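Local coordinates for Alpha/beta hydrolase fold protein (Nakamurella multipartita, PDB 4Y7D) that probably acts as a hydrolase of the alpha/beta-hydrolase fold, its natural substrate not being established, at residues S129-S134 against G276-F281; D26-G31 against A48-A53; G109-Y114 against D225-I230; T81-A86 against A117-D122. All blocks are in the same frame, centred on the assembly; numbering follows the deposited sequence. Where two conformers were deposited one is given.

Along the chain, interaction 2 comes first and closes before the others open. Interaction 4 follows, interaction 3 opens within its span, and interaction 1 closes last, crossing interaction 3. Interactions 1 and 2 both reach the central mixed sheet, through strands 124-130 and 23-31, with centres about 18 Å apart. Interactions 3 and 4 share helix 110-119 and have centres about 11 Å apart; they touch where Ser-112 packs on Gln-85. Interaction 3 also touches interaction 1, through Tyr-114 and Ser-129. Interaction 1 and the start of helix 110-119 lie where an alpha/beta hydrolase builds its active site; interaction 4 lies farther along that helix, and interaction 2 near the sheet edge formed by strands 16-20 and 23-31.

Interaction 1: S129-S134 against G276-F281; sequences SVAAVS and GTHLAF
Val-130 and Phe-281 make the apolar half of this buried contact. CG1 of Val-130 rests against CB of Phe-281 at 3.6 Å, while CG2 lies over one face of the Phe-281 ring, 4.0 Å from its centroid, in a CH-pi contact displaced toward the rim. With CG1 anti to the backbone N (chi1 -176°), Val-130 presents both methyls to the phenylalanine, and the two side chains cross at about a right angle. A beta-branched residue suits the extended backbone of strand 124-130, and a broad aromatic ring at the start of helix 280-283 gives a valine methyl a face to lie on; the Phe-281 and Phe-55 rings also meet edge-to-face.

The second group is mixed polar and apolar. Ala-131 has left-handed backbone angles, and its small methyl leaves room for the His-278 imidazole, with CB 3.5 Å from ND1. Its carbonyl O sits at the edge of that ring, close to the ring plane, 3.4 Å from CE1. This is a close approach of a carbonyl to a polarised C-H.

Hydrogen bonds set the turn that presents the ring. Thr-277 OG1 accepts from Leu-279 N at 3.2 Å, and Ala-280 N donates to Thr-277 O at 3.1 Å, closing a type I turn that leads into the helix. The imidazole itself is fixed from outside the two segments: ND1 bonds Asp-250 OD2 and NE2 bonds Ser-107 OG. A serine, a histidine and an aspartate linked in this order are consistent with the catalytic triad of the alpha/beta-hydrolase fold.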
loop_
_atom_site.group_PDB
_atom_site.type_symbol
_atom_site.label_atom_id
_atom_site.label_comp_id
_atom_site.label_asym_id
_atom_site.label_seq_id
_atom_site.Cartn_x
_atom_site.Cartn_y
_atom_site.Cartn_z
ATOM N N SER A 129 8.249 3.383 2.245
ATOM C CA SER A 129 7.069 4.123 1.838
ATOM C C SER A 129 7.035 4.227 0.321
ATOM O O SER A 129 7.804 4.979 -0.309
ATOM C CB SER A 129 7.067 5.458 2.490
ATOM O OG SER A 129 5.935 6.173 2.117
ATOM N N VAL A 130 6.108 3.485 -0.271
ATOM C CA VAL A 130 6.045 3.327 -1.738
ATOM C C VAL A 130 4.921 4.222 -2.251
ATOM O O VAL A 130 3.764 4.040 -1.857
ATOM C CB VAL A 130 5.760 1.875 -2.086
ATOM C CG1 VAL A 130 5.786 1.637 -3.599
ATOM C CG2 VAL A 130 6.815 0.986 -1.398
ATOM N N ALA A 131 5.274 5.164 -3.134
ATOM C CA ALA A 131 4.298 6.051 -3.793
ATOM C C ALA A 131 3.155 6.392 -2.851
ATOM O O ALA A 131 1.977 6.161 -3.161
ATOM C CB ALA A 131 3.792 5.415 -5.072
ATOM N N ALA A 132 3.501 6.973 -1.704
ATOM C CA ALA A 132 2.570 7.118 -0.589
ATOM C C ALA A 132 2.064 8.536 -0.458
ATOM O O ALA A 132 2.822 9.516 -0.576
ATOM C CB ALA A 132 3.214 6.670 0.712
ATOM N N VAL A 133 0.783 8.648 -0.132
ATOM C CA VAL A 133 0.214 9.930 0.153
ATOM C C VAL A 133 0.838 10.524 1.434
ATOM O O VAL A 133 0.689 9.981 2.516
ATOM C CB VAL A 133 -1.317 9.854 0.263
ATOM C CG1 VAL A 133 -1.911 11.186 0.692
ATOM C CG2 VAL A 133 -1.952 9.426 -1.058
ATOM N N SER A 134 1.452 11.685 1.275
ATOM C CA SER A 134 2.302 12.304 2.314
ATOM C C SER A 134 1.806 13.686 2.726
ATOM O O SER A 134 2.391 14.322 3.647
ATOM C CB SER A 134 3.747 12.380 1.825
ATOM O OG SER A 134 3.824 13.151 0.621
ATOM N N GLY A 276 8.334 4.214 -14.266
ATOM C CA GLY A 276 7.553 3.363 -13.366
ATOM C C GLY A 276 6.144 3.890 -13.170
ATOM O O GLY A 276 5.940 5.080 -12.988
ATOM N N THR A 277 5.189 2.978 -13.178
ATOM C CA THR A 277 3.785 3.257 -12.836
ATOM C C THR A 277 3.602 3.230 -11.312
ATOM O O THR A 277 4.551 3.079 -10.563
ATOM C CB THR A 277 2.855 2.168 -13.440
ATOM O OG1 THR A 277 3.105 0.903 -12.800
ATOM C CG2 THR A 277 3.045 2.044 -14.885
ATOM N N HIS A 278 2.370 3.364 -10.854
ATOM C CA HIS A 278 2.068 3.224 -9.432
ATOM C C HIS A 278 2.485 1.859 -8.842
ATOM O O HIS A 278 2.746 1.761 -7.640
ATOM C CB HIS A 278 0.576 3.485 -9.191
ATOM C CG HIS A 278 0.236 3.788 -7.773
ATOM N ND1 HIS A 278 0.938 4.716 -7.011
ATOM C CD2 HIS A 278 -0.793 3.370 -7.006
ATOM C CE1 HIS A 278 0.355 4.837 -5.834
ATOM N NE2 HIS A 278 -0.695 4.027 -5.807
ATOM N N LEU A 279 2.594 0.820 -9.673
ATOM C CA LEU A 279 2.964 -0.531 -9.234
ATOM C C LEU A 279 4.469 -0.805 -9.378
ATOM O O LEU A 279 4.936 -1.929 -9.135
ATOM C CB LEU A 279 2.224 -1.595 -10.075
ATOM C CG LEU A 279 0.734 -1.817 -9.750
ATOM C CD1 LEU A 279 -0.137 -0.649 -10.089
ATOM C CD2 LEU A 279 0.228 -3.070 -10.470
ATOM N N ALA A 280 5.237 0.200 -9.757
ATOM C CA ALA A 280 6.666 -0.005 -10.052
ATOM C C ALA A 280 7.507 -0.810 -9.054
ATOM O O ALA A 280 8.358 -1.593 -9.458
ATOM C CB ALA A 280 7.324 1.347 -10.292
ATOM N N PHE A 281 7.311 -0.600 -7.766
ATOM C CA PHE A 281 8.166 -1.241 -6.751
ATOM C C PHE A 281 8.058 -2.778 -6.887
ATOM O O PHE A 281 8.997 -3.459 -6.542
ATOM C CB PHE A 281 7.741 -0.746 -5.369
ATOM C CG PHE A 281 8.438 -1.383 -4.201
ATOM C CD1 PHE A 281 9.748 -1.121 -3.912
ATOM C CD2 PHE A 281 7.737 -2.225 -3.330
ATOM C CE1 PHE A 281 10.335 -1.647 -2.780
ATOM C CE2 PHE A 281 8.353 -2.794 -2.221
ATOM C CZ PHE A 281 9.648 -2.485 -1.942
#

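Interaction 2: D26-G31 against A48-A53; sequences DCVIVG and AGLAMA
Leu-50 reaches from helix 46-58 to strand 23-31 and sets its branched end against two valines, Val-28 and Val-30. The tight part is at Val-28, which is buried. Its CG1 lies 3.8 Å from CD2 of Leu-50 and 4.1 Å from CD1, so one methyl meets both branches of the leucine, and the side chains cross at about a right angle. The rotamer that holds CG1 anti to the backbone N (chi1 179°) turns this methyl to the leucine.

The looser part is at Val-30, which is only partly buried, as is Leu-50 itself. Val-30 CG1 is 3.9 Å from the same Leu-50 CD2, but CD1 takes no share. Here CG1 stands between the backbone N and the carbonyl carbon (chi1 65°), a less common valine rotamer. Beyond Val-30 the strand runs out to solvent at the exposed Gly-31, which has a positive phi that glycine adopts easily.

The strand alternation explains the choice of residues: Val-28 and Val-30 face the helix, while Ile-29 points to the other side of the sheet. Valines suit an extended strand, and the longer leucine spans the gap from the helix; it also touches Val-65 of strand 62-66. Helix 46-58 joins the parallel, neighbouring strands 35-39 and 62-66, so the helix of a beta-alpha-beta crossover here reaches past its own strands to pack on the adjoining antiparallel strand of an alpha/beta-hydrolase sheet.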
loop_
_atom_site.group_PDB
_atom_site.type_symbol
_atom_site.label_atom_id
_atom_site.label_comp_id
_atom_site.label_asym_id
_atom_site.label_seq_id
_atom_site.Cartn_x
_atom_site.Cartn_y
_atom_site.Cartn_z
ATOM N N ASP A 26 -8.774 -6.565 12.033
ATOM C CA ASP A 26 -8.465 -7.825 11.395
ATOM C C ASP A 26 -7.090 -7.778 10.761
ATOM O O ASP A 26 -6.657 -6.739 10.202
ATOM C CB ASP A 26 -9.530 -8.163 10.340
ATOM C CG ASP A 26 -10.794 -8.715 10.933
ATOM O OD1 ASP A 26 -10.983 -8.761 12.191
ATOM O OD2 ASP A 26 -11.632 -9.158 10.114
ATOM N N CYS A 27 -6.436 -8.923 10.751
ATOM C CA CYS A 27 -5.146 -9.021 10.106
ATOM C C CYS A 27 -4.839 -10.439 9.684
ATOM O O CYS A 27 -5.507 -11.375 10.098
ATOM C CB CYS A 27 -4.044 -8.418 10.978
ATOM S SG CYS A 27 -3.776 -9.300 12.483
ATOM N N VAL A 28 -3.811 -10.604 8.851
ATOM C CA VAL A 28 -3.278 -11.893 8.506
ATOM C C VAL A 28 -1.832 -11.840 8.929
ATOM O O VAL A 28 -1.113 -10.891 8.625
ATOM C CB VAL A 28 -3.409 -12.191 6.993
ATOM C CG1 VAL A 28 -2.828 -13.538 6.624
ATOM C CG2 VAL A 28 -4.867 -12.109 6.557
ATOM N N ILE A 29 -1.431 -12.918 9.568
ATOM C CA ILE A 29 -0.130 -13.078 10.178
ATOM C C ILE A 29 0.554 -14.159 9.329
ATOM O O ILE A 29 0.075 -15.285 9.277
ATOM C CB ILE A 29 -0.304 -13.630 11.623
ATOM C CG1 ILE A 29 -1.067 -12.649 12.542
ATOM C CG2 ILE A 29 1.015 -14.010 12.233
ATOM C CD1 ILE A 29 -0.365 -11.366 12.850
ATOM N N VAL A 30 1.648 -13.808 8.651
ATOM C CA VAL A 30 2.298 -14.746 7.771
ATOM C C VAL A 30 3.821 -14.598 7.791
ATOM O O VAL A 30 4.339 -13.504 7.945
ATOM C CB VAL A 30 1.765 -14.578 6.343
ATOM C CG1 VAL A 30 2.106 -13.229 5.735
ATOM C CG2 VAL A 30 2.299 -15.678 5.459
ATOM N N GLY A 31 4.515 -15.715 7.588
ATOM C CA GLY A 31 5.977 -15.710 7.517
ATOM C C GLY A 31 6.645 -15.840 8.883
ATOM O O GLY A 31 5.997 -16.072 9.916
ATOM N N ALA A 48 -4.815 -7.241 -0.893
ATOM C CA ALA A 48 -3.782 -6.344 -1.420
ATOM C C ALA A 48 -2.554 -6.405 -0.556
ATOM O O ALA A 48 -1.440 -6.468 -1.056
ATOM C CB ALA A 48 -4.288 -4.908 -1.487
ATOM N N GLY A 49 -2.746 -6.321 0.754
ATOM C CA GLY A 49 -1.612 -6.371 1.674
ATOM C C GLY A 49 -0.788 -7.640 1.548
ATOM O O GLY A 49 0.431 -7.590 1.593
ATOM N N LEU A 50 -1.430 -8.785 1.413
ATOM C CA LEU A 50 -0.669 -10.006 1.275
ATOM C C LEU A 50 0.133 -10.034 -0.016
ATOM O O LEU A 50 1.238 -10.609 -0.059
ATOM C CB LEU A 50 -1.616 -11.228 1.316
ATOM C CG LEU A 50 -2.117 -11.627 2.694
ATOM C CD1 LEU A 50 -3.306 -12.588 2.634
ATOM C CD2 LEU A 50 -0.986 -12.280 3.498
ATOM N N ALA A 51 -0.422 -9.471 -1.073
ATOM C CA ALA A 51 0.281 -9.390 -2.346
ATOM C C ALA A 51 1.506 -8.479 -2.209
ATOM O O ALA A 51 2.614 -8.831 -2.643
ATOM C CB ALA A 51 -0.649 -8.864 -3.439
HETATM N N MSE A 52 1.325 -7.350 -1.527
HETATM C CA MSE A 52 2.450 -6.457 -1.184
HETATM C C MSE A 52 3.542 -7.185 -0.361
HETATM O O MSE A 52 4.731 -6.917 -0.537
HETATM C CB MSE A 52 1.979 -5.265 -0.375
HETATM C CG MSE A 52 1.088 -4.283 -1.144
HETATM SE SE MSE A 52 0.243 -3.001 0.129
HETATM C CE MSE A 52 1.828 -2.257 0.940
ATOM N N ALA A 53 3.112 -8.070 0.547
ATOM C CA ALA A 53 3.986 -8.712 1.531
ATOM C C ALA A 53 4.721 -9.909 0.990
ATOM O O ALA A 53 5.658 -10.392 1.665
ATOM C CB ALA A 53 3.199 -9.158 2.742
#

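Interaction 3: G109-Y114 against D225-I230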
loop_
_atom_site.group_PDB
_atom_site.type_symbol
_atom_site.label_atom_id
_atom_site.label_comp_id
_atom_site.label_asym_id
_atom_site.label_seq_id
_atom_site.Cartn_x
_atom_site.Cartn_y
_atom_site.Cartn_z
ATOM N N GLY A 109 -2.069 3.913 2.084
ATOM C CA GLY A 109 -1.518 3.503 3.381
ATOM C C GLY A 109 -0.533 4.500 4.019
ATOM O O GLY A 109 -0.136 4.357 5.172
ATOM N N GLY A 110 -0.087 5.460 3.226
ATOM C CA GLY A 110 0.845 6.465 3.689
ATOM C C GLY A 110 0.437 7.242 4.909
ATOM O O GLY A 110 1.185 7.302 5.863
ATOM N N PRO A 111 -0.755 7.881 4.874
ATOM C CA PRO A 111 -0.986 8.766 5.983
ATOM C C PRO A 111 -0.936 8.172 7.372
ATOM O O PRO A 111 -0.321 8.747 8.263
ATOM C CB PRO A 111 -2.350 9.404 5.641
ATOM C CG PRO A 111 -2.345 9.451 4.153
ATOM C CD PRO A 111 -1.677 8.168 3.749
ATOM N N SER A 112 -1.586 7.034 7.568
ATOM C CA SER A 112 -1.624 6.376 8.863
ATOM C C SER A 112 -0.214 5.827 9.210
ATOM O O SER A 112 0.174 5.825 10.378
ATOM C CB SER A 112 -2.640 5.252 8.854
ATOM O OG SER A 112 -2.409 4.234 7.881
ATOM N N SER A 113 0.529 5.419 8.213
ATOM C CA SER A 113 1.896 4.877 8.464
ATOM C C SER A 113 2.834 6.023 8.868
ATOM O O SER A 113 3.649 5.877 9.829
ATOM C CB SER A 113 2.411 4.159 7.242
ATOM O OG SER A 113 1.581 3.055 6.882
ATOM N N TYR A 114 2.783 7.147 8.126
ATOM C CA TYR A 114 3.539 8.312 8.507
ATOM C C TYR A 114 3.170 8.780 9.917
ATOM O O TYR A 114 4.085 9.119 10.712
ATOM C CB TYR A 114 3.401 9.449 7.533
ATOM C CG TYR A 114 4.100 9.250 6.211
ATOM C CD1 TYR A 114 5.467 8.885 6.144
ATOM C CD2 TYR A 114 3.410 9.389 5.022
ATOM C CE1 TYR A 114 6.114 8.762 4.946
ATOM C CE2 TYR A 114 4.052 9.269 3.785
ATOM C CZ TYR A 114 5.398 8.929 3.744
ATOM O OH TYR A 114 6.045 8.804 2.550
ATOM N N ASP A 225 -12.360 11.167 2.160
ATOM C CA ASP A 225 -12.725 12.299 2.959
ATOM C C ASP A 225 -11.558 12.782 3.845
ATOM O O ASP A 225 -11.265 13.996 3.926
ATOM C CB ASP A 225 -13.934 11.968 3.821
ATOM C CG ASP A 225 -14.235 13.042 4.788
ATOM O OD1 ASP A 225 -14.369 14.182 4.367
ATOM O OD2 ASP A 225 -14.355 12.768 5.985
ATOM N N GLN A 226 -10.854 11.837 4.470
ATOM C CA GLN A 226 -9.785 12.205 5.368
ATOM C C GLN A 226 -8.593 12.776 4.625
ATOM O O GLN A 226 -7.967 13.711 5.099
ATOM C CB GLN A 226 -9.328 10.979 6.173
ATOM C CG GLN A 226 -10.323 10.542 7.253
ATOM C CD GLN A 226 -10.524 11.628 8.269
ATOM O OE1 GLN A 226 -9.569 12.215 8.726
ATOM N NE2 GLN A 226 -11.737 11.942 8.579
ATOM N N PHE A 227 -8.241 12.198 3.481
ATOM C CA PHE A 227 -7.044 12.679 2.779
ATOM C C PHE A 227 -7.240 14.102 2.279
ATOM O O PHE A 227 -6.274 14.863 2.206
ATOM C CB PHE A 227 -6.643 11.782 1.598
ATOM C CG PHE A 227 -6.324 10.353 1.963
ATOM C CD1 PHE A 227 -6.216 9.945 3.270
ATOM C CD2 PHE A 227 -6.120 9.439 0.977
ATOM C CE1 PHE A 227 -5.915 8.628 3.587
ATOM C CE2 PHE A 227 -5.855 8.115 1.276
ATOM C CZ PHE A 227 -5.765 7.725 2.584
ATOM N N ALA A 228 -8.475 14.473 1.931
ATOM C CA ALA A 228 -8.806 15.827 1.538
ATOM C C ALA A 228 -8.749 16.846 2.687
ATOM O O ALA A 228 -8.828 18.065 2.452
ATOM C CB ALA A 228 -10.204 15.865 0.880
ATOM N N ARG A 229 -8.670 16.344 3.918
ATOM C CA ARG A 229 -8.651 17.186 5.104
ATOM C C ARG A 229 -7.303 17.228 5.835
ATOM O O ARG A 229 -7.172 17.931 6.842
ATOM C CB ARG A 229 -9.679 16.682 6.124
ATOM C CG ARG A 229 -11.128 16.932 5.786
ATOM C CD ARG A 229 -11.953 16.291 6.910
ATOM N NE ARG A 229 -13.252 15.836 6.448
ATOM C CZ ARG A 229 -14.332 16.622 6.297
ATOM N NH1 ARG A 229 -14.270 17.931 6.555
ATOM N NH2 ARG A 229 -15.490 16.095 5.871
ATOM N N ILE A 230 -6.288 16.530 5.329
ATOM C CA ILE A 230 -4.982 16.560 5.983
ATOM C C ILE A 230 -4.443 17.980 6.115
ATOM O O ILE A 230 -4.396 18.758 5.158
ATOM C CB ILE A 230 -3.964 15.669 5.241
ATOM C CG1 ILE A 230 -4.367 14.215 5.328
ATOM C CG2 ILE A 230 -2.559 15.850 5.808
ATOM C CD1 ILE A 230 -3.612 13.341 4.328
#
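Pro-111 meets Phe-227 and Ile-230 through its ring carbons. CB points toward the other segment and lies 4.2 Å from Phe-227 CE1, a marginal approach. CG does most of the touching: it is 3.7 Å from CE1 of Phe-227 and 4.1 Å from CD1 of Ile-230, so it sits between an aromatic face and an aliphatic tip. Relative to the whole Phe-227 ring, CG stands 4.2 Å from the centroid and 28° off the normal, a CH-pi contact over one face, displaced toward CE1. The last ring carbon, CD, turns instead toward the carbonyl of Val-133.

Phe-227 reaches this place with CG anti to its carbonyl carbon (chi1 -60°), which carries the ring from helix 217-227 to cross the proline at about a right angle. Proline suits the first turn of helix 110-119, where no backbone N-H is required of it, and its rigid, puckered ring holds CG out as a hydrocarbon corner against the flat phenylalanine face.

Each segment has its own internal bonds. Gly-109 O accepts both Ser-113 N and Ser-113 OG, from opposite faces of its plane; the hydroxyl bond is 2.8 Å. The other segment has a salt bridge of 2.7 Å between Arg-229 NH2 and Asp-225 OD1, though its hydrogen-bond geometry is weak.

Helix 110-119 follows strand 101-106 through a sharp, glycine-rich turn, an arrangement typical of the nucleophile elbow of alpha/beta hydrolases. The helix 217-227 packed against it belongs to the helical insertion between strands 124-130 and 242-247, where the family usually carries its cap.

Interaction 4: T81-A86 against A117-D122; sequences TPDEQA and AARHPD
The guanidinium of Arg-119 lies between two flat groups: the carboxylate of Asp-83 places OD2 over one face, and the imidazole of the following residue, His-120, sets CD2 3.7 Å above the other, toward the rim. Arg-119 NH2 in turn lies at the edge of the His-120 ring, in its plane. The carboxylate and guanidinium planes stand 57° apart, so the salt bridge is not the coplanar, two-pronged kind. It runs from NE to Asp-83 OD1 at 2.6 Å, on the syn side, with an N-H...O angle of 148°. Asp-83 has two conformers; the bridge is described for one, and whether the other keeps it is left open. NH2 adds a weak bond to the carbonyl O of Asp-83 at 3.0 Å. A bend at chi3 (54°) turns the arginine head onto the helix.

Ala-86 is small enough to let the arginine pass. Helix 82-95 begins with a capping box of Thr-81 and Glu-84.

Glu-87 makes a salt bridge to Arg-119 NH1 and a hydrogen bond to His-120 NE2, and Arg-115 makes a second salt bridge to Asp-83 OD1. The chemistry thus implies a shared polar network tying helix 82-95 to helix 110-119.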
loop_
_atom_site.group_PDB
_atom_site.type_symbol
_atom_site.label_atom_id
_atom_site.label_comp_id
_atom_site.label_asym_id
_atom_site.label_seq_id
_atom_site.Cartn_x
_atom_site.Cartn_y
_atom_site.Cartn_z
ATOM N N THR A 81 -9.509 8.702 11.526
ATOM C CA THR A 81 -8.475 9.586 11.022
ATOM C C THR A 81 -7.150 8.841 10.824
ATOM O O THR A 81 -6.953 7.795 11.463
ATOM C CB THR A 81 -8.203 10.811 11.935
ATOM O OG1 THR A 81 -7.577 10.395 13.154
ATOM C CG2 THR A 81 -9.484 11.577 12.237
ATOM N N PRO A 82 -6.244 9.392 9.986
ATOM C CA PRO A 82 -4.925 8.785 9.893
ATOM C C PRO A 82 -4.263 8.622 11.268
ATOM O O PRO A 82 -3.625 7.551 11.526
ATOM C CB PRO A 82 -4.146 9.728 8.947
ATOM C CG PRO A 82 -5.237 10.266 8.074
ATOM C CD PRO A 82 -6.437 10.406 8.918
ATOM N N ASP A 83 -4.403 9.641 12.122
ATOM C CA ASP A 83 -3.822 9.576 13.460
ATOM C C ASP A 83 -4.449 8.486 14.329
ATOM O O ASP A 83 -3.715 7.781 15.055
ATOM C CB ASP A 83 -3.911 10.909 14.176
ATOM C CG ASP A 83 -2.964 10.987 15.341
ATOM O OD1 ASP A 83 -1.714 11.015 15.131
ATOM O OD2 ASP A 83 -3.473 11.016 16.464
ATOM N N GLU A 84 -5.771 8.320 14.241
ATOM C CA GLU A 84 -6.445 7.224 14.927
ATOM C C GLU A 84 -6.044 5.829 14.379
ATOM O O GLU A 84 -5.957 4.878 15.122
ATOM C CB GLU A 84 -7.949 7.378 14.868
ATOM C CG GLU A 84 -8.391 8.581 15.673
ATOM C CD GLU A 84 -9.825 9.036 15.417
ATOM O OE1 GLU A 84 -10.440 8.678 14.409
ATOM O OE2 GLU A 84 -10.314 9.759 16.272
ATOM N N GLN A 85 -5.841 5.723 13.066
ATOM C CA GLN A 85 -5.356 4.473 12.505
ATOM C C GLN A 85 -3.951 4.156 12.998
ATOM O O GLN A 85 -3.685 3.002 13.334
ATOM C CB GLN A 85 -5.501 4.476 10.973
ATOM C CG GLN A 85 -6.973 4.528 10.603
ATOM C CD GLN A 85 -7.310 4.383 9.140
ATOM O OE1 GLN A 85 -6.433 4.142 8.303
ATOM N NE2 GLN A 85 -8.627 4.470 8.827
ATOM N N ALA A 86 -3.065 5.154 13.073
ATOM C CA ALA A 86 -1.750 4.960 13.704
ATOM C C ALA A 86 -1.900 4.456 15.158
ATOM O O ALA A 86 -1.172 3.531 15.593
ATOM C CB ALA A 86 -0.971 6.235 13.699
ATOM N N ALA A 117 4.902 6.494 12.437
ATOM C CA ALA A 117 6.323 6.807 12.554
ATOM C C ALA A 117 6.587 8.152 13.254
ATOM O O ALA A 117 7.568 8.280 13.992
ATOM C CB ALA A 117 7.028 6.750 11.179
ATOM N N ALA A 118 5.721 9.142 13.017
ATOM C CA ALA A 118 5.852 10.483 13.592
ATOM C C ALA A 118 5.559 10.526 15.066
ATOM O O ALA A 118 6.316 11.130 15.832
ATOM C CB ALA A 118 4.935 11.484 12.854
ATOM N N ARG A 119 4.453 9.929 15.484
ATOM C CA ARG A 119 3.969 10.048 16.839
ATOM C C ARG A 119 4.302 8.882 17.734
ATOM O O ARG A 119 4.309 9.042 18.951
ATOM C CB ARG A 119 2.442 10.317 16.783
ATOM C CG ARG A 119 1.847 10.805 18.104
ATOM C CD ARG A 119 0.444 11.396 17.932
ATOM N NE ARG A 119 -0.419 10.441 17.255
ATOM C CZ ARG A 119 -0.962 9.370 17.840
ATOM N NH1 ARG A 119 -0.744 9.135 19.146
ATOM N NH2 ARG A 119 -1.717 8.520 17.115
ATOM N N HIS A 120 4.628 7.721 17.166
ATOM C CA HIS A 120 5.053 6.537 17.891
ATOM C C HIS A 120 6.422 6.062 17.377
ATOM O O HIS A 120 6.586 4.897 16.984
ATOM C CB HIS A 120 4.031 5.427 17.688
ATOM C CG HIS A 120 2.680 5.700 18.276
ATOM N ND1 HIS A 120 2.333 5.277 19.535
ATOM C CD2 HIS A 120 1.583 6.303 17.765
ATOM C CE1 HIS A 120 1.089 5.639 19.788
ATOM N NE2 HIS A 120 0.610 6.248 18.723
ATOM N N PRO A 121 7.425 6.940 17.367
ATOM C CA PRO A 121 8.735 6.550 16.802
ATOM C C PRO A 121 9.393 5.333 17.459
ATOM O O PRO A 121 10.091 4.571 16.799
ATOM C CB PRO A 121 9.590 7.821 17.016
ATOM C CG PRO A 121 8.967 8.462 18.232
ATOM C CD PRO A 121 7.488 8.299 17.955
ATOM N N ASP A 122 9.149 5.124 18.744
ATOM C CA ASP A 122 9.714 3.958 19.422
ATOM C C ASP A 122 9.157 2.618 18.894
ATOM O O ASP A 122 9.719 1.573 19.222
ATOM C CB ASP A 122 9.414 4.028 20.939
ATOM C CG ASP A 122 10.172 5.161 21.643
ATOM O OD1 ASP A 122 11.064 5.793 21.043
ATOM O OD2 ASP A 122 9.869 5.408 22.834
#